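Local coordinates for protein O-phospho-L-seryl-tRNA:Cys-tRNA synthase (Methanocaldococcus jannaschii DSM 2661, PDB 5X6B) that probably converts O-phosphoserine carried on tRNA(Cys) into cysteine, using a pyridoxal phosphate cofactor, at residues B[329-333]-B[334-338]; B[266-270]-B[271-275]; B[308-311]-B[312-315]. All coordinates share one frame; numbering follows the deposited sequence.

Along the chain contact 2 comes first, then contact 3, then contact 1, and none touches another. Contact 2 closes strand 264-268 of the mixed seven-stranded sheet, whose strand order matches the large domain of fold-type I pyridoxal phosphate enzymes. Contact 3 lies in helix 307-314, its centre about 25 Å from that of contact 2. The next helix, 317-331, ends at contact 1, about 30 Å from contact 3 between centres, where the chain turns into the three-stranded antiparallel sheet. Contacts 1 and 2 lie about 45 Å apart between centres, on opposite sides of the chain's centre; in chain order the three lead from the large sheet, through these two helices, to the small C-terminal sheet.

Contact 1: residues B[329-333]-B[334-338]; sequences DELEK and IGFKQ
Leu331 O accepts two backbone N-H groups, reaching it from opposite faces of its carbonyl plane: Phe336 N lies 3.1 Å from Leu331 O, and Ile334 N is 3.2 Å from the same oxygen. Gly335 N donates in turn to Glu332 O at 3.1 Å. The first and last of these bonds define a Schellman motif ending helix 317-331, with Gly335 as its C-prime residue. Its phi of 110° would jam a beta-carbon against the carbonyl oxygen of Ile334. The hydrophobic half of the motif pairs Leu331 with Phe336, side by side and pointing the same way, with Leu331 CB 3.8 Å from Phe336 CD2. Ile334 joins them: its CG1 sits between the backbone N and the carbonyl carbon (chi1 61°), bringing CD1 over one ring face near the rim. Ile409 of helix 399-415 packs on Leu331 and Phe336. On the polar side Glu330 OE2 is held chiefly by a salt bridge to Lys410, and Lys333 NZ adds a second salt bridge, with weak bonds to both carboxylate oxygens. Leu331 O and Glu332 O are thus satisfied by N-H groups of the turn itself as the chain passes toward strand 337-338, while Leu331 and Phe336 stay buried.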
loop_
_atom_site.group_PDB
_atom_site.type_symbol
_atom_site.label_atom_id
_atom_site.label_comp_id
_atom_site.label_asym_id
_atom_site.label_seq_id
_atom_site.Cartn_x
_atom_site.Cartn_y
_atom_site.Cartn_z
ATOM N N ASP B 329 22.428 -22.644 -15.795
ATOM C CA ASP B 329 23.052 -23.488 -16.809
ATOM C C ASP B 329 23.834 -22.657 -17.818
ATOM O O ASP B 329 24.856 -23.095 -18.346
ATOM C CB ASP B 329 21.999 -24.331 -17.539
ATOM C CG ASP B 329 21.318 -25.341 -16.629
ATOM O OD1 ASP B 329 21.856 -25.631 -15.538
ATOM O OD2 ASP B 329 20.242 -25.850 -17.012
ATOM N N GLU B 330 23.355 -21.447 -18.069
ATOM C CA GLU B 330 23.910 -20.617 -19.129
ATOM C C GLU B 330 25.125 -19.814 -18.665
ATOM O O GLU B 330 26.105 -19.687 -19.394
ATOM C CB GLU B 330 22.830 -19.682 -19.672
ATOM C CG GLU B 330 23.095 -19.163 -21.061
ATOM C CD GLU B 330 22.996 -20.234 -22.129
ATOM O OE1 GLU B 330 22.299 -21.249 -21.908
ATOM O OE2 GLU B 330 23.624 -20.058 -23.193
ATOM N N LEU B 331 25.069 -19.277 -17.454
ATOM C CA LEU B 331 26.173 -18.465 -16.945
ATOM C C LEU B 331 27.340 -19.316 -16.445
ATOM O O LEU B 331 28.456 -18.819 -16.290
ATOM C CB LEU B 331 25.682 -17.539 -15.834
ATOM C CG LEU B 331 24.729 -16.442 -16.314
ATOM C CD1 LEU B 331 24.300 -15.549 -15.161
ATOM C CD2 LEU B 331 25.376 -15.626 -17.420
ATOM N N GLU B 332 27.088 -20.599 -16.196
ATOM C CA GLU B 332 28.169 -21.521 -15.864
ATOM C C GLU B 332 29.116 -21.689 -17.048
ATOM O O GLU B 332 30.297 -21.991 -16.870
ATOM C CB GLU B 332 27.615 -22.879 -15.427
ATOM C CG GLU B 332 27.041 -22.878 -14.020
ATOM C CD GLU B 332 26.637 -24.256 -13.540
ATOM O OE1 GLU B 332 26.380 -25.133 -14.394
ATOM O OE2 GLU B 332 26.590 -24.463 -12.307
ATOM N N LYS B 333 28.589 -21.477 -18.252
ATOM C CA LYS B 333 29.367 -21.604 -19.479
ATOM C C LYS B 333 30.477 -20.564 -19.572
ATOM O O LYS B 333 31.470 -20.774 -20.269
ATOM C CB LYS B 333 28.453 -21.491 -20.706
ATOM C CG LYS B 333 27.389 -22.574 -20.799
ATOM C CD LYS B 333 26.501 -22.373 -22.014
ATOM C CE LYS B 333 25.454 -23.470 -22.126
ATOM N NZ LYS B 333 24.558 -23.273 -23.304
ATOM N N ILE B 334 30.314 -19.440 -18.878
ATOM C CA ILE B 334 31.326 -18.387 -18.919
ATOM C C ILE B 334 32.134 -18.341 -17.633
ATOM O O ILE B 334 32.999 -17.482 -17.469
ATOM C CB ILE B 334 30.709 -16.991 -19.168
ATOM C CG1 ILE B 334 29.735 -16.621 -18.049
ATOM C CG2 ILE B 334 30.021 -16.951 -20.515
ATOM C CD1 ILE B 334 29.213 -15.205 -18.132
ATOM N N GLY B 335 31.847 -19.261 -16.717
ATOM C CA GLY B 335 32.649 -19.396 -15.514
ATOM C C GLY B 335 31.998 -18.965 -14.211
ATOM O O GLY B 335 32.690 -18.660 -13.241
ATOM N N PHE B 336 30.670 -18.930 -14.180
ATOM C CA PHE B 336 29.960 -18.656 -12.938
ATOM C C PHE B 336 29.610 -19.978 -12.274
ATOM O O PHE B 336 29.011 -20.845 -12.900
ATOM C CB PHE B 336 28.689 -17.830 -13.176
ATOM C CG PHE B 336 28.941 -16.377 -13.495
ATOM C CD1 PHE B 336 30.217 -15.917 -13.789
ATOM C CD2 PHE B 336 27.897 -15.463 -13.473
ATOM C CE1 PHE B 336 30.442 -14.581 -14.078
ATOM C CE2 PHE B 336 28.116 -14.123 -13.754
ATOM C CZ PHE B 336 29.390 -13.684 -14.059
ATOM N N LYS B 337 29.989 -20.143 -11.011
ATOM C CA LYS B 337 29.652 -21.364 -10.293
ATOM C C LYS B 337 28.470 -21.125 -9.367
ATOM O O LYS B 337 28.552 -20.316 -8.441
ATOM C CB LYS B 337 30.851 -21.877 -9.495
ATOM C CG LYS B 337 30.562 -23.141 -8.685
ATOM C CD LYS B 337 31.811 -23.633 -7.958
ATOM C CE LYS B 337 31.550 -24.928 -7.198
ATOM N NZ LYS B 337 31.084 -26.021 -8.099
ATOM N N GLN B 338 27.365 -21.819 -9.624
ATOM C CA GLN B 338 26.212 -21.719 -8.745
ATOM C C GLN B 338 26.566 -22.265 -7.369
ATOM O O GLN B 338 27.066 -23.381 -7.242
ATOM C CB GLN B 338 25.010 -22.479 -9.301
ATOM C CG GLN B 338 23.813 -22.431 -8.363
ATOM C CD GLN B 338 22.925 -23.651 -8.463
ATOM O OE1 GLN B 338 22.705 -24.193 -9.545
ATOM N NE2 GLN B 338 22.421 -24.105 -7.321
#

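Contact 2: residues B[266-270]-B[271-275]; sequences LAFSE and EFSDK
The turn that carries strand 264-268 of the large mixed sheet into helix 273-276 is closed by two successive backbone bonds: Phe272 N donates to Ser269 O at 3.0 Å, and Ser273 N to Glu270 O at 3.1 Å. Each bond spans three residues, as in 3-10 geometry, and Phe272 occupies the N-cap position of the helix. On one flank Ser269 OG lies in the plane of the Phe272 ring at its edge, 3.3 Å from Phe272 CD2, where an oxygen faces the slightly positive rim of the ring. The hydroxyl gets there because OG stands between the backbone N and the carbonyl carbon (chi1 63°). Phe268, the last residue of the strand, meets the start of the helix: CE1 is 3.7 Å from Ser273 CA, while Ser273 CB lies at the ring edge, in its plane. Phe268 and Phe272 both touch Phe248 of the adjacent strand 248-252, and the rings of Phe272 and Phe248 meet at about 60°. Glu270 bends at chi2 (68°), which brings OE1 to 3.9 Å from Ser273 CB, while its backbone N is bound by Asp114 OD2.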
loop_
_atom_site.group_PDB
_atom_site.type_symbol
_atom_site.label_atom_id
_atom_site.label_comp_id
_atom_site.label_asym_id
_atom_site.label_seq_id
_atom_site.Cartn_x
_atom_site.Cartn_y
_atom_site.Cartn_z
ATOM N N LEU B 266 1.236 -13.134 9.727
ATOM C CA LEU B 266 1.545 -14.124 10.747
ATOM C C LEU B 266 0.388 -15.104 10.816
ATOM O O LEU B 266 -0.729 -14.731 11.167
ATOM C CB LEU B 266 1.786 -13.471 12.108
ATOM C CG LEU B 266 1.986 -14.411 13.305
ATOM C CD1 LEU B 266 3.150 -15.364 13.070
ATOM C CD2 LEU B 266 2.203 -13.618 14.588
ATOM N N ALA B 267 0.651 -16.352 10.449
ATOM C CA ALA B 267 -0.363 -17.391 10.536
ATOM C C ALA B 267 -0.043 -18.294 11.715
ATOM O O ALA B 267 1.125 -18.519 12.029
ATOM C CB ALA B 267 -0.436 -18.187 9.247
ATOM N N PHE B 268 -1.079 -18.808 12.370
ATOM C CA PHE B 268 -0.878 -19.596 13.582
ATOM C C PHE B 268 -2.065 -20.499 13.904
ATOM O O PHE B 268 -3.193 -20.248 13.476
ATOM C CB PHE B 268 -0.585 -18.672 14.770
ATOM C CG PHE B 268 -1.629 -17.605 14.992
ATOM C CD1 PHE B 268 -2.715 -17.840 15.822
ATOM C CD2 PHE B 268 -1.516 -16.365 14.381
ATOM C CE1 PHE B 268 -3.671 -16.863 16.032
ATOM C CE2 PHE B 268 -2.472 -15.384 14.585
ATOM C CZ PHE B 268 -3.550 -15.635 15.412
ATOM N N SER B 269 -1.794 -21.551 14.671
ATOM C CA SER B 269 -2.818 -22.512 15.066
ATOM C C SER B 269 -3.700 -21.964 16.182
ATOM O O SER B 269 -3.266 -21.112 16.963
ATOM C CB SER B 269 -2.170 -23.819 15.520
ATOM O OG SER B 269 -1.360 -23.611 16.667
ATOM N N GLU B 270 -4.930 -22.471 16.261
ATOM C CA GLU B 270 -5.867 -22.087 17.316
ATOM C C GLU B 270 -5.268 -22.279 18.709
ATOM O O GLU B 270 -5.600 -21.549 19.645
ATOM C CB GLU B 270 -7.165 -22.890 17.189
ATOM C CG GLU B 270 -8.202 -22.615 18.278
ATOM C CD GLU B 270 -8.804 -21.219 18.198
ATOM O OE1 GLU B 270 -8.572 -20.519 17.189
ATOM O OE2 GLU B 270 -9.516 -20.821 19.145
ATOM N N GLU B 271 -4.374 -23.257 18.831
ATOM C CA GLU B 271 -3.723 -23.573 20.097
ATOM C C GLU B 271 -3.002 -22.364 20.688
ATOM O O GLU B 271 -3.014 -22.159 21.900
ATOM C CB GLU B 271 -2.739 -24.732 19.904
ATOM C CG GLU B 271 -2.011 -25.166 21.165
ATOM C CD GLU B 271 -1.033 -26.299 20.913
ATOM O OE1 GLU B 271 -0.961 -26.778 19.762
ATOM O OE2 GLU B 271 -0.334 -26.712 21.862
ATOM N N PHE B 272 -2.388 -21.557 19.830
ATOM C CA PHE B 272 -1.630 -20.398 20.290
ATOM C C PHE B 272 -2.367 -19.080 20.059
ATOM O O PHE B 272 -1.776 -18.007 20.182
ATOM C CB PHE B 272 -0.271 -20.341 19.595
ATOM C CG PHE B 272 0.619 -21.506 19.899
ATOM C CD1 PHE B 272 1.513 -21.453 20.954
ATOM C CD2 PHE B 272 0.572 -22.652 19.122
ATOM C CE1 PHE B 272 2.345 -22.526 21.231
ATOM C CE2 PHE B 272 1.396 -23.725 19.393
ATOM C CZ PHE B 272 2.285 -23.665 20.450
ATOM N N SER B 273 -3.650 -19.161 19.726
ATOM C CA SER B 273 -4.440 -17.968 19.432
ATOM C C SER B 273 -4.531 -17.024 20.633
ATOM O O SER B 273 -4.368 -15.811 20.492
ATOM C CB SER B 273 -5.845 -18.367 18.974
ATOM O OG SER B 273 -6.638 -17.227 18.699
ATOM N N ASP B 274 -4.770 -17.593 21.812
ATOM C CA ASP B 274 -4.999 -16.816 23.030
ATOM C C ASP B 274 -3.829 -15.914 23.414
ATOM O O ASP B 274 -4.025 -14.860 24.019
ATOM C CB ASP B 274 -5.315 -17.751 24.199
ATOM C CG ASP B 274 -6.659 -18.439 24.052
ATOM O OD1 ASP B 274 -7.489 -17.967 23.245
ATOM O OD2 ASP B 274 -6.886 -19.449 24.754
ATOM N N LYS B 275 -2.616 -16.326 23.073
ATOM C CA LYS B 275 -1.439 -15.545 23.432
ATOM C C LYS B 275 -1.086 -14.531 22.350
ATOM O O LYS B 275 -0.659 -13.416 22.650
ATOM C CB LYS B 275 -0.253 -16.471 23.703
ATOM C CG LYS B 275 -0.662 -17.822 24.259
ATOM C CD LYS B 275 0.360 -18.347 25.255
ATOM C CE LYS B 275 -0.131 -19.623 25.922
ATOM N NZ LYS B 275 0.954 -20.631 26.060
#

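Contact 3: residues B[308-311]-B[312-315]; sequences PHVV and ERVK
Alpha-helical bonds run from Glu312 N to Pro308 O and from Val314 N to Val310 O, both 3.2 Å, whereas Arg313 N between them divides itself weakly between His309 O and Val310 O. Arg313 makes the side-chain contacts with His309 and Val310. Its CG sits between the backbone N and the carbonyl carbon (chi1 81°), and the chain then runs extended back along the preceding turn. There Val310 CG2 covers one face of the guanidinium, 3.9 Å above its plane and offset toward the rim. His309 crosses the same side chain obliquely, its NE2 3.9 Å from Arg313 NH1, with ring and guanidinium planes 69° apart. The polar end is gripped from outside the helix: NE donates to Gly235 O, and NH2 to Gly64 O and, weakly, to Ser256 O. Replacing Arg313 by a leucine would probably leave the carbonyls of Gly235 and Gly64 without these donors and remove the tie to their loops. Elsewhere Val314 CG2 lies 3.2 Å from Val311 O, and Phe110 of helix 100-111 packs against both valines. Lys315 NZ reaches Glu312 OE2 only as a long ion pair of 3.7 Å. Pro308 packs on Tyr44 of the second subunit. A helix arginine tying several loops together by their carbonyls is thus placed beside the cofactor region, for Ser256 directly follows Lys255, the residue that carries pyridoxal phosphate.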
loop_
_atom_site.group_PDB
_atom_site.type_symbol
_atom_site.label_atom_id
_atom_site.label_comp_id
_atom_site.label_asym_id
_atom_site.label_seq_id
_atom_site.Cartn_x
_atom_site.Cartn_y
_atom_site.Cartn_z
ATOM N N PRO B 308 -5.050 -12.107 -5.793
ATOM C CA PRO B 308 -5.404 -13.045 -6.871
ATOM C C PRO B 308 -4.244 -13.323 -7.830
ATOM O O PRO B 308 -4.086 -14.454 -8.288
ATOM C CB PRO B 308 -6.548 -12.329 -7.599
ATOM C CG PRO B 308 -7.120 -11.406 -6.583
ATOM C CD PRO B 308 -5.948 -10.937 -5.782
ATOM N N HIS B 309 -3.450 -12.301 -8.129
ATOM C CA HIS B 309 -2.256 -12.473 -8.947
ATOM C C HIS B 309 -1.248 -13.396 -8.265
ATOM O O HIS B 309 -0.534 -14.144 -8.930
ATOM C CB HIS B 309 -1.612 -11.119 -9.241
ATOM C CG HIS B 309 -0.238 -11.215 -9.830
ATOM N ND1 HIS B 309 0.007 -11.759 -11.069
ATOM C CD2 HIS B 309 0.969 -10.827 -9.344
ATOM C CE1 HIS B 309 1.305 -11.709 -11.325
ATOM N NE2 HIS B 309 1.907 -11.147 -10.290
ATOM N N VAL B 310 -1.190 -13.340 -6.938
ATOM C CA VAL B 310 -0.251 -14.161 -6.179
ATOM C C VAL B 310 -0.690 -15.628 -6.148
ATOM O O VAL B 310 0.124 -16.527 -6.382
ATOM C CB VAL B 310 -0.082 -13.625 -4.738
ATOM C CG1 VAL B 310 0.546 -14.674 -3.833
ATOM C CG2 VAL B 310 0.764 -12.365 -4.751
ATOM N N VAL B 311 -1.971 -15.861 -5.867
ATOM C CA VAL B 311 -2.543 -17.206 -5.880
ATOM C C VAL B 311 -2.292 -17.920 -7.211
ATOM O O VAL B 311 -1.986 -19.110 -7.242
ATOM C CB VAL B 311 -4.065 -17.171 -5.604
ATOM C CG1 VAL B 311 -4.696 -18.539 -5.829
ATOM C CG2 VAL B 311 -4.330 -16.692 -4.190
ATOM N N GLU B 312 -2.402 -17.184 -8.308
ATOM C CA GLU B 312 -2.236 -17.775 -9.628
ATOM C C GLU B 312 -0.771 -17.999 -9.990
ATOM O O GLU B 312 -0.458 -18.866 -10.807
ATOM C CB GLU B 312 -2.907 -16.897 -10.682
ATOM C CG GLU B 312 -4.427 -16.961 -10.653
ATOM C CD GLU B 312 -4.968 -18.328 -11.039
ATOM O OE1 GLU B 312 -4.431 -18.941 -11.988
ATOM O OE2 GLU B 312 -5.931 -18.791 -10.393
ATOM N N ARG B 313 0.129 -17.233 -9.383
ATOM C CA ARG B 313 1.532 -17.324 -9.762
ATOM C C ARG B 313 2.267 -18.408 -8.980
ATOM O O ARG B 313 3.334 -18.851 -9.406
ATOM C CB ARG B 313 2.236 -15.972 -9.590
ATOM C CG ARG B 313 2.668 -15.629 -8.178
ATOM C CD ARG B 313 3.269 -14.230 -8.153
ATOM N NE ARG B 313 3.833 -13.883 -6.851
ATOM C CZ ARG B 313 4.460 -12.741 -6.591
ATOM N NH1 ARG B 313 4.589 -11.824 -7.539
ATOM N NH2 ARG B 313 4.951 -12.510 -5.381
ATOM N N VAL B 314 1.708 -18.844 -7.853
ATOM C CA VAL B 314 2.321 -19.953 -7.125
ATOM C C VAL B 314 1.984 -21.268 -7.824
ATOM O O VAL B 314 2.710 -22.252 -7.686
ATOM C CB VAL B 314 1.879 -20.026 -5.636
ATOM C CG1 VAL B 314 2.283 -18.764 -4.894
ATOM C CG2 VAL B 314 0.389 -20.283 -5.511
ATOM N N LYS B 315 0.893 -21.273 -8.586
ATOM C CA LYS B 315 0.539 -22.426 -9.409
ATOM C C LYS B 315 1.487 -22.550 -10.598
ATOM O O LYS B 315 1.511 -23.573 -11.279
ATOM C CB LYS B 315 -0.907 -22.325 -9.902
ATOM C CG LYS B 315 -1.957 -22.402 -8.800
ATOM C CD LYS B 315 -3.372 -22.251 -9.359
ATOM C CE LYS B 315 -4.416 -22.326 -8.250
ATOM N NZ LYS B 315 -5.796 -22.059 -8.742
#